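Local coordinates for protein thiosulfate sulfurtransferase (Pseudomonas aeruginosa, PDB 1YT8) that probably transfers sulfur from thiosulfate to cyanide, as a sulfurtransferase built from four rhodanese-like repeats, at residues A25-D33 and P40-S49; L416-L427 and L481-R489. All blocks are in the same frame, centred on the assembly; numbering follows the deposited sequence.

Overall arrangement
Contact 1 (25-33 with 40-49) lies within the first rhodanese-like domain and pairs two neighbouring strands of its parallel sheet. In contact 2 the segment 416-427, from the last rhodanese-like repeat, is covered by residues 481-489, which follow helix 464-470 in the chain. Their centres are about 19 Å apart, yet the two meet directly. Glu31 OE2 of contact 1 stands 2.7 Å from Ser418 OG of contact 2, a probable hydrogen bond, and Asp33 N lies 3.1 Å from Ile487 O, probably another. Through Ser418 the first and last rhodanese-like repeats touch, and through Ile487 the segment 481-489 reaches contact 1 as well. The sulfite pocket, residues 193-198 and Gln312, shares no residue with either contact.

Contact 1 of 2, residues A25-D33 and P40-S49; sequences ALLDVREED and PLFAANLPLS
Leu26 reaches Ala43 and Pro40 with one methyl: its CD2 lies 3.8 Å from Ala43 CB and nearly as close to Pro40 CB, the leucine and the proline ring crossing at about a right angle. CG stands anti to the backbone N (chi1 177°), which carries the branch beside the carbonyl and over the turn from Pro40 to Ala43. A water bridges the same end, accepting from Leu26 N and donating to Phe42 O. Leu27 shares a face of the sheet with Ala44, while Asp28 and Asn45 point to the opposite one; Leu27 CD2 meets Ala44 CB at 4.0 Å, and CD1 approaches Leu46 CD2.

Between these side chains the backbones run parallel: Ala44 N gives to Leu26 O at 2.8 Å, Asp28 N to Ala44 O, and Leu46 N to Asp28 O. Strands 25-28 and 44-45 are the two ends of a beta-alpha-beta unit in the rhodanese sheet, with 44-45 outermost and 66-69 on the far side of 25-28.

Beyond the paired strands, Leu48 N bonds to Val29 O, and the Pro47 ring sits beside Arg30 O, with CG 3.4 Å away. Asp28 is held by its own segment. Arg30 takes the carboxylate side-on, NE to OD1 and NH2 to OD2 (2.7 Å), both on syn lone pairs, while Arg30 N closes an Asx turn on OD1. Three donors of one residue fix the rotation of this carboxylate, and Arg30 NH2 also reaches Ala38 O. Glu31 starts away from the other segment, but its chain bends at chi2 (-60°) and returns OE2 to Ser49, whose OG donates to the syn lone pair at 2.7 Å. A second water donates to both Glu31 OE2 and Val29 O and accepts from Ser49 N.

Contact 2 of 2, residues L416-L427 and L481-R489; sequences LRSQLKQALERL and LLASPRIDR
Leu416 sends its side chain across the bend of Ser484 to Asp488, spreading its two methyls over different residues. CD1 lies 3.6 Å from Pro485 O and 3.8 Å from Ile487 CG1, the leucine and isoleucine crossing at about a right angle; CD2 rests against Asp488 CB. Nearer the backbone, Leu416 CG packs on Ser484 CB, and Leu416 N donates to Ser484 OG at 3.1 Å. Chi1 of -64° sets that hydroxyl anti to its carbonyl carbon, where it can accept this bond and also meet a water at 2.7 Å; the same water lies within hydrogen-bonding distance of Gln419 O, probably donating to it. Ser484 thus holds the loop directly to Leu416, ahead of the helix, and through water to the N-cap residue Gln419.

Ala483 is the other centre of the contact. Its methyl packs against both Ala423 and Leu427, one helical turn apart, with Ala483 CB 4.0 Å from Ala423 CB and 3.8 Å from Leu427 CD1. The second methyl of Leu427, CD2, continues along the loop to Leu481 CD2. On the solvent side Arg426 stretches out from CG to NE, bringing NH1 to Ala483 O in a weak hydrogen bond of 3.3 Å, with the carbonyl at the guanidinium edge. One face of this guanidinium is covered by the amide carbon of Gln422.

Leu481 and Ala483 also form backbone bonds with Trp414 of edge strand 413-414, and Leu420 and Leu424 face helix 441-454, which places helix 420-427 between that helix and the 481-489 loop.

Contact 1 of 2, residues A25-D33 and P40-S49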
loop_
_atom_site.group_PDB
_atom_site.type_symbol
_atom_site.label_atom_id
_atom_site.label_comp_id
_atom_site.label_asym_id
_atom_site.label_seq_id
_atom_site.Cartn_x
_atom_site.Cartn_y
_atom_site.Cartn_z
ATOM N N ALA A 25 7.839 9.156 12.254
ATOM C CA ALA A 25 7.658 8.880 10.841
ATOM C C ALA A 25 9.048 8.906 10.218
ATOM O O ALA A 25 9.681 9.958 10.147
ATOM C CB ALA A 25 6.760 9.938 10.197
ATOM N N LEU A 26 9.529 7.734 9.811
ATOM C CA LEU A 26 10.841 7.596 9.176
ATOM C C LEU A 26 10.537 7.455 7.691
ATOM O O LEU A 26 10.097 6.397 7.239
ATOM C CB LEU A 26 11.549 6.342 9.692
ATOM C CG LEU A 26 12.912 5.997 9.092
ATOM C CD1 LEU A 26 13.882 7.148 9.323
ATOM C CD2 LEU A 26 13.438 4.722 9.729
ATOM N N LEU A 27 10.775 8.521 6.935
ATOM C CA LEU A 27 10.452 8.523 5.514
ATOM C C LEU A 27 11.620 8.444 4.541
ATOM O O LEU A 27 12.528 9.274 4.572
ATOM C CB LEU A 27 9.628 9.772 5.190
ATOM C CG LEU A 27 8.385 10.046 6.040
ATOM C CD1 LEU A 27 7.762 11.378 5.627
ATOM C CD2 LEU A 27 7.387 8.909 5.871
ATOM N N ASP A 28 11.576 7.440 3.670
ATOM C CA ASP A 28 12.586 7.255 2.636
ATOM C C ASP A 28 11.999 8.051 1.470
ATOM O O ASP A 28 10.959 7.675 0.924
ATOM C CB ASP A 28 12.690 5.777 2.256
ATOM C CG ASP A 28 13.856 5.487 1.317
ATOM O OD1 ASP A 28 14.147 6.324 0.432
ATOM O OD2 ASP A 28 14.476 4.412 1.458
ATOM N N VAL A 29 12.645 9.148 1.090
ATOM C CA VAL A 29 12.120 9.973 0.008
ATOM C C VAL A 29 12.605 9.637 -1.401
ATOM O O VAL A 29 12.291 10.350 -2.353
ATOM C CB VAL A 29 12.367 11.476 0.289
ATOM C CG1 VAL A 29 11.602 11.893 1.537
ATOM C CG2 VAL A 29 13.864 11.745 0.456
ATOM N N ARG A 30 13.367 8.557 -1.541
ATOM C CA ARG A 30 13.834 8.134 -2.857
ATOM C C ARG A 30 12.645 7.504 -3.584
ATOM O O ARG A 30 11.580 7.318 -2.990
ATOM C CB ARG A 30 14.938 7.082 -2.723
ATOM C CG ARG A 30 16.220 7.566 -2.067
ATOM C CD ARG A 30 17.187 6.406 -1.874
ATOM N NE ARG A 30 16.725 5.463 -0.858
ATOM C CZ ARG A 30 17.253 4.258 -0.661
ATOM N NH1 ARG A 30 18.263 3.840 -1.418
ATOM N NH2 ARG A 30 16.773 3.471 0.292
ATOM N N GLU A 31 12.821 7.185 -4.864
ATOM C CA GLU A 31 11.764 6.536 -5.631
ATOM C C GLU A 31 11.610 5.116 -5.079
ATOM O O GLU A 31 12.484 4.625 -4.360
ATOM C CB GLU A 31 12.127 6.478 -7.116
ATOM C CG GLU A 31 12.256 7.842 -7.799
ATOM C CD GLU A 31 10.971 8.650 -7.748
ATOM O OE1 GLU A 31 9.880 8.053 -7.886
ATOM O OE2 GLU A 31 11.044 9.888 -7.589
ATOM N N GLU A 32 10.514 4.451 -5.433
ATOM C CA GLU A 32 10.252 3.110 -4.922
ATOM C C GLU A 32 11.282 2.033 -5.248
ATOM O O GLU A 32 11.611 1.226 -4.381
ATOM C CB GLU A 32 8.859 2.627 -5.356
ATOM C CG GLU A 32 8.409 1.373 -4.597
ATOM C CD GLU A 32 7.036 0.870 -5.008
ATOM O OE1 GLU A 32 6.868 0.475 -6.181
ATOM O OE2 GLU A 32 6.125 0.859 -4.151
ATOM N N ASP A 33 11.803 1.998 -6.474
ATOM C CA ASP A 33 12.767 0.950 -6.785
ATOM C C ASP A 33 14.017 1.015 -5.902
ATOM O O ASP A 33 14.456 -0.006 -5.380
ATOM C CB ASP A 33 13.150 0.955 -8.267
ATOM C CG ASP A 33 13.809 -0.346 -8.688
ATOM O OD1 ASP A 33 13.242 -1.422 -8.392
ATOM O OD2 ASP A 33 14.888 -0.303 -9.308
ATOM N N PRO A 40 15.343 0.657 6.324
ATOM C CA PRO A 40 15.093 0.191 7.692
ATOM C C PRO A 40 13.709 -0.448 7.755
ATOM O O PRO A 40 12.817 -0.086 6.989
ATOM C CB PRO A 40 15.180 1.476 8.513
ATOM C CG PRO A 40 16.185 2.288 7.746
ATOM C CD PRO A 40 15.732 2.077 6.319
ATOM N N LEU A 41 13.533 -1.387 8.675
ATOM C CA LEU A 41 12.263 -2.095 8.825
ATOM C C LEU A 41 11.006 -1.228 8.836
ATOM O O LEU A 41 10.039 -1.516 8.122
ATOM C CB LEU A 41 12.296 -2.945 10.098
ATOM C CG LEU A 41 11.042 -3.760 10.420
ATOM C CD1 LEU A 41 10.675 -4.639 9.223
ATOM C CD2 LEU A 41 11.309 -4.620 11.654
ATOM N N PHE A 42 11.013 -0.167 9.638
ATOM C CA PHE A 42 9.843 0.693 9.747
ATOM C C PHE A 42 9.874 1.980 8.941
ATOM O O PHE A 42 9.066 2.891 9.164
ATOM C CB PHE A 42 9.553 0.968 11.226
ATOM C CG PHE A 42 9.087 -0.255 11.967
ATOM C CD1 PHE A 42 7.849 -0.821 11.670
ATOM C CD2 PHE A 42 9.919 -0.899 12.879
ATOM C CE1 PHE A 42 7.445 -2.019 12.266
ATOM C CE2 PHE A 42 9.527 -2.096 13.481
ATOM C CZ PHE A 42 8.287 -2.658 13.173
ATOM N N ALA A 43 10.793 2.046 7.985
ATOM C CA ALA A 43 10.880 3.211 7.121
ATOM C C ALA A 43 9.736 3.109 6.114
ATOM O O ALA A 43 9.533 2.063 5.491
ATOM C CB ALA A 43 12.224 3.236 6.393
ATOM N N ALA A 44 8.981 4.190 5.977
ATOM C CA ALA A 44 7.875 4.238 5.036
ATOM C C ALA A 44 8.386 4.963 3.804
ATOM O O ALA A 44 9.140 5.928 3.920
ATOM C CB ALA A 44 6.696 4.995 5.643
ATOM N N ASN A 45 7.986 4.505 2.623
ATOM C CA ASN A 45 8.441 5.147 1.401
ATOM C C ASN A 45 7.465 6.214 0.919
ATOM O O ASN A 45 6.318 5.920 0.599
ATOM C CB ASN A 45 8.659 4.099 0.303
ATOM C CG ASN A 45 9.205 4.698 -0.986
ATOM O OD1 ASN A 45 10.065 5.582 -0.965
ATOM N ND2 ASN A 45 8.726 4.198 -2.116
ATOM N N LEU A 46 7.923 7.459 0.901
ATOM C CA LEU A 46 7.112 8.558 0.400
ATOM C C LEU A 46 8.037 9.375 -0.490
ATOM O O LEU A 46 8.666 10.337 -0.051
ATOM C CB LEU A 46 6.547 9.421 1.536
ATOM C CG LEU A 46 5.726 10.631 1.055
ATOM C CD1 LEU A 46 4.785 10.217 -0.067
ATOM C CD2 LEU A 46 4.949 11.235 2.223
ATOM N N PRO A 47 8.149 8.969 -1.760
ATOM C CA PRO A 47 8.998 9.640 -2.748
ATOM C C PRO A 47 8.801 11.149 -2.780
ATOM O O PRO A 47 7.669 11.639 -2.789
ATOM C CB PRO A 47 8.579 8.982 -4.057
ATOM C CG PRO A 47 8.212 7.581 -3.621
ATOM C CD PRO A 47 7.400 7.861 -2.381
ATOM N N LEU A 48 9.910 11.881 -2.789
ATOM C CA LEU A 48 9.858 13.334 -2.852
ATOM C C LEU A 48 8.906 13.726 -3.982
ATOM O O LEU A 48 8.158 14.694 -3.870
ATOM C CB LEU A 48 11.254 13.901 -3.138
ATOM C CG LEU A 48 11.355 15.421 -3.309
ATOM C CD1 LEU A 48 11.121 16.117 -1.975
ATOM C CD2 LEU A 48 12.733 15.772 -3.856
ATOM N N SER A 49 8.929 12.951 -5.061
ATOM C CA SER A 49 8.077 13.210 -6.223
ATOM C C SER A 49 6.588 13.383 -5.920
ATOM O O SER A 49 5.901 14.143 -6.612
ATOM C CB SER A 49 8.254 12.101 -7.263
ATOM O OG SER A 49 9.545 12.146 -7.837
HETATM O O HOH W 1 7.910 5.342 9.993
HETATM O O HOH W 2 11.475 10.886 -5.167
#

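Contact 2 of 2, residues L416-L427 and L481-R489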
loop_
_atom_site.group_PDB
_atom_site.type_symbol
_atom_site.label_atom_id
_atom_site.label_comp_id
_atom_site.label_asym_id
_atom_site.label_seq_id
_atom_site.Cartn_x
_atom_site.Cartn_y
_atom_site.Cartn_z
ATOM N N LEU A 416 10.755 12.249 -13.958
ATOM C CA LEU A 416 10.633 12.012 -12.528
ATOM C C LEU A 416 10.708 13.409 -11.932
ATOM O O LEU A 416 11.642 14.156 -12.222
ATOM C CB LEU A 416 11.816 11.198 -12.001
ATOM C CG LEU A 416 11.837 9.685 -12.202
ATOM C CD1 LEU A 416 13.159 9.129 -11.682
ATOM C CD2 LEU A 416 10.657 9.056 -11.465
ATOM N N ARG A 417 9.736 13.772 -11.110
ATOM C CA ARG A 417 9.760 15.092 -10.508
ATOM C C ARG A 417 11.007 15.272 -9.644
ATOM O O ARG A 417 11.524 16.383 -9.509
ATOM C CB ARG A 417 8.508 15.315 -9.659
ATOM C CG ARG A 417 8.460 16.696 -9.030
ATOM C CD ARG A 417 7.232 16.872 -8.175
ATOM N NE ARG A 417 7.289 18.106 -7.399
ATOM C CZ ARG A 417 6.650 18.285 -6.250
ATOM N NH1 ARG A 417 5.906 17.306 -5.748
ATOM N NH2 ARG A 417 6.767 19.433 -5.593
ATOM N N SER A 418 11.494 14.169 -9.082
ATOM C CA SER A 418 12.667 14.183 -8.211
ATOM C C SER A 418 13.993 14.352 -8.945
ATOM O O SER A 418 15.028 14.556 -8.313
ATOM C CB SER A 418 12.718 12.894 -7.380
ATOM O OG SER A 418 12.907 11.758 -8.207
ATOM N N GLN A 419 13.960 14.265 -10.272
ATOM C CA GLN A 419 15.170 14.406 -11.078
ATOM C C GLN A 419 14.953 15.360 -12.251
ATOM O O GLN A 419 15.426 15.114 -13.362
ATOM C CB GLN A 419 15.607 13.029 -11.600
ATOM C CG GLN A 419 15.982 12.047 -10.496
ATOM C CD GLN A 419 16.519 10.728 -11.023
ATOM O OE1 GLN A 419 17.026 10.650 -12.145
ATOM N NE2 GLN A 419 16.434 9.686 -10.203
ATOM N N LEU A 420 14.252 16.460 -11.991
ATOM C CA LEU A 420 13.960 17.437 -13.030
ATOM C C LEU A 420 15.181 18.142 -13.614
ATOM O O LEU A 420 15.220 18.419 -14.813
ATOM C CB LEU A 420 12.964 18.478 -12.510
ATOM C CG LEU A 420 11.494 18.049 -12.469
ATOM C CD1 LEU A 420 10.668 19.114 -11.769
ATOM C CD2 LEU A 420 10.985 17.826 -13.895
ATOM N N LYS A 421 16.174 18.441 -12.783
ATOM C CA LYS A 421 17.361 19.125 -13.284
ATOM C C LYS A 421 17.979 18.317 -14.416
ATOM O O LYS A 421 18.227 18.834 -15.508
ATOM C CB LYS A 421 18.388 19.318 -12.167
ATOM C CG LYS A 421 19.641 20.064 -12.611
ATOM C CD LYS A 421 20.612 20.248 -11.455
ATOM C CE LYS A 421 21.824 21.078 -11.866
ATOM N NZ LYS A 421 22.628 20.415 -12.931
ATOM N N GLN A 422 18.213 17.038 -14.149
ATOM C CA GLN A 422 18.803 16.150 -15.140
ATOM C C GLN A 422 17.914 15.990 -16.372
ATOM O O GLN A 422 18.401 15.996 -17.502
ATOM C CB GLN A 422 19.067 14.780 -14.516
ATOM C CG GLN A 422 19.747 13.800 -15.457
ATOM C CD GLN A 422 19.930 12.426 -14.840
ATOM O OE1 GLN A 422 18.961 11.775 -14.438
ATOM N NE2 GLN A 422 21.175 11.977 -14.763
ATOM N N ALA A 423 16.610 15.847 -16.158
ATOM C CA ALA A 423 15.682 15.672 -17.270
ATOM C C ALA A 423 15.681 16.868 -18.211
ATOM O O ALA A 423 15.724 16.709 -19.433
ATOM C CB ALA A 423 14.280 15.430 -16.746
ATOM N N LEU A 424 15.623 18.066 -17.639
ATOM C CA LEU A 424 15.607 19.285 -18.433
ATOM C C LEU A 424 16.898 19.452 -19.226
ATOM O O LEU A 424 16.872 19.906 -20.371
ATOM C CB LEU A 424 15.367 20.498 -17.528
ATOM C CG LEU A 424 14.004 20.530 -16.831
ATOM C CD1 LEU A 424 13.920 21.738 -15.910
ATOM C CD2 LEU A 424 12.898 20.579 -17.873
ATOM N N GLU A 425 18.025 19.087 -18.621
ATOM C CA GLU A 425 19.307 19.184 -19.305
ATOM C C GLU A 425 19.280 18.263 -20.520
ATOM O O GLU A 425 19.654 18.669 -21.620
ATOM C CB GLU A 425 20.455 18.775 -18.376
ATOM C CG GLU A 425 20.608 19.660 -17.154
ATOM C CD GLU A 425 21.784 19.259 -16.281
ATOM O OE1 GLU A 425 21.993 18.044 -16.073
ATOM O OE2 GLU A 425 22.492 20.161 -15.788
ATOM N N ARG A 426 18.825 17.027 -20.318
ATOM C CA ARG A 426 18.745 16.049 -21.405
ATOM C C ARG A 426 17.841 16.488 -22.554
ATOM O O ARG A 426 18.186 16.320 -23.725
ATOM C CB ARG A 426 18.246 14.697 -20.873
ATOM C CG ARG A 426 19.291 13.905 -20.112
ATOM C CD ARG A 426 18.707 12.628 -19.510
ATOM N NE ARG A 426 19.749 11.838 -18.860
ATOM C CZ ARG A 426 19.523 10.803 -18.056
ATOM N NH1 ARG A 426 18.282 10.417 -17.789
ATOM N NH2 ARG A 426 20.546 10.139 -17.532
ATOM N N LEU A 427 16.683 17.045 -22.218
ATOM C CA LEU A 427 15.724 17.480 -23.223
ATOM C C LEU A 427 16.159 18.725 -23.992
ATOM O O LEU A 427 15.547 19.085 -25.003
ATOM C CB LEU A 427 14.364 17.702 -22.564
ATOM C CG LEU A 427 13.752 16.397 -22.039
ATOM C CD1 LEU A 427 12.555 16.684 -21.150
ATOM C CD2 LEU A 427 13.352 15.519 -23.221
ATOM N N LEU A 481 9.606 8.693 -25.230
ATOM C CA LEU A 481 10.714 9.550 -24.834
ATOM C C LEU A 481 10.856 9.598 -23.317
ATOM O O LEU A 481 10.107 10.299 -22.646
ATOM C CB LEU A 481 10.496 10.963 -25.376
ATOM C CG LEU A 481 11.615 11.978 -25.121
ATOM C CD1 LEU A 481 12.941 11.445 -25.646
ATOM C CD2 LEU A 481 11.257 13.297 -25.799
ATOM N N LEU A 482 11.817 8.848 -22.781
ATOM C CA LEU A 482 12.047 8.815 -21.340
ATOM C C LEU A 482 13.224 9.720 -21.001
ATOM O O LEU A 482 14.362 9.437 -21.375
ATOM C CB LEU A 482 12.346 7.382 -20.888
ATOM C CG LEU A 482 11.313 6.327 -21.298
ATOM C CD1 LEU A 482 11.789 4.947 -20.862
ATOM C CD2 LEU A 482 9.961 6.655 -20.676
ATOM N N ALA A 483 12.945 10.809 -20.294
ATOM C CA ALA A 483 13.978 11.762 -19.916
ATOM C C ALA A 483 14.540 11.448 -18.531
ATOM O O ALA A 483 15.437 12.136 -18.044
ATOM C CB ALA A 483 13.412 13.176 -19.947
ATOM N N SER A 484 13.998 10.407 -17.907
ATOM C CA SER A 484 14.427 9.962 -16.582
ATOM C C SER A 484 14.423 8.439 -16.575
ATOM O O SER A 484 13.766 7.815 -17.400
ATOM C CB SER A 484 13.458 10.453 -15.496
ATOM O OG SER A 484 13.427 11.864 -15.395
ATOM N N PRO A 485 15.160 7.818 -15.641
ATOM C CA PRO A 485 15.195 6.352 -15.573
ATOM C C PRO A 485 13.904 5.826 -14.937
ATOM O O PRO A 485 13.379 6.440 -14.012
ATOM C CB PRO A 485 16.421 6.084 -14.706
ATOM C CG PRO A 485 16.392 7.243 -13.744
ATOM C CD PRO A 485 16.085 8.416 -14.659
ATOM N N ARG A 486 13.389 4.699 -15.430
ATOM C CA ARG A 486 12.159 4.134 -14.873
ATOM C C ARG A 486 12.414 3.399 -13.564
ATOM O O ARG A 486 12.502 2.172 -13.538
ATOM C CB ARG A 486 11.486 3.173 -15.862
ATOM C CG ARG A 486 10.830 3.849 -17.049
ATOM C CD ARG A 486 10.030 2.856 -17.889
ATOM N NE ARG A 486 8.841 2.359 -17.198
ATOM C CZ ARG A 486 7.950 1.535 -17.744
ATOM N NH1 ARG A 486 8.117 1.112 -18.990
ATOM N NH2 ARG A 486 6.886 1.144 -17.055
ATOM N N ILE A 487 12.528 4.157 -12.480
ATOM C CA ILE A 487 12.761 3.581 -11.161
ATOM C C ILE A 487 11.624 3.940 -10.209
ATOM O O ILE A 487 11.738 3.741 -8.996
ATOM C CB ILE A 487 14.079 4.107 -10.553
ATOM C CG1 ILE A 487 14.039 5.639 -10.479
ATOM C CG2 ILE A 487 15.263 3.623 -11.379
ATOM C CD1 ILE A 487 15.213 6.261 -9.742
ATOM N N ASP A 488 10.526 4.460 -10.755
ATOM C CA ASP A 488 9.406 4.866 -9.925
ATOM C C ASP A 488 8.577 3.720 -9.355
ATOM O O ASP A 488 7.773 3.932 -8.450
ATOM C CB ASP A 488 8.514 5.879 -10.674
ATOM C CG ASP A 488 7.919 5.330 -11.966
ATOM O OD1 ASP A 488 8.558 4.498 -12.640
ATOM O OD2 ASP A 488 6.806 5.768 -12.325
ATOM N N ARG A 489 8.786 2.508 -9.864
ATOM C CA ARG A 489 8.057 1.347 -9.359
ATOM C C ARG A 489 8.918 0.098 -9.205
ATOM O O ARG A 489 9.659 -0.282 -10.109
ATOM C CB ARG A 489 6.857 1.015 -10.254
ATOM C CG ARG A 489 6.191 -0.309 -9.875
ATOM C CD ARG A 489 4.881 -0.556 -10.595
ATOM N NE ARG A 489 4.317 -1.852 -10.218
ATOM C CZ ARG A 489 4.828 -3.025 -10.579
ATOM N NH1 ARG A 489 5.914 -3.075 -11.341
ATOM N NH2 ARG A 489 4.268 -4.154 -10.156
HETATM O O HOH W 3 15.958 12.661 -14.886
#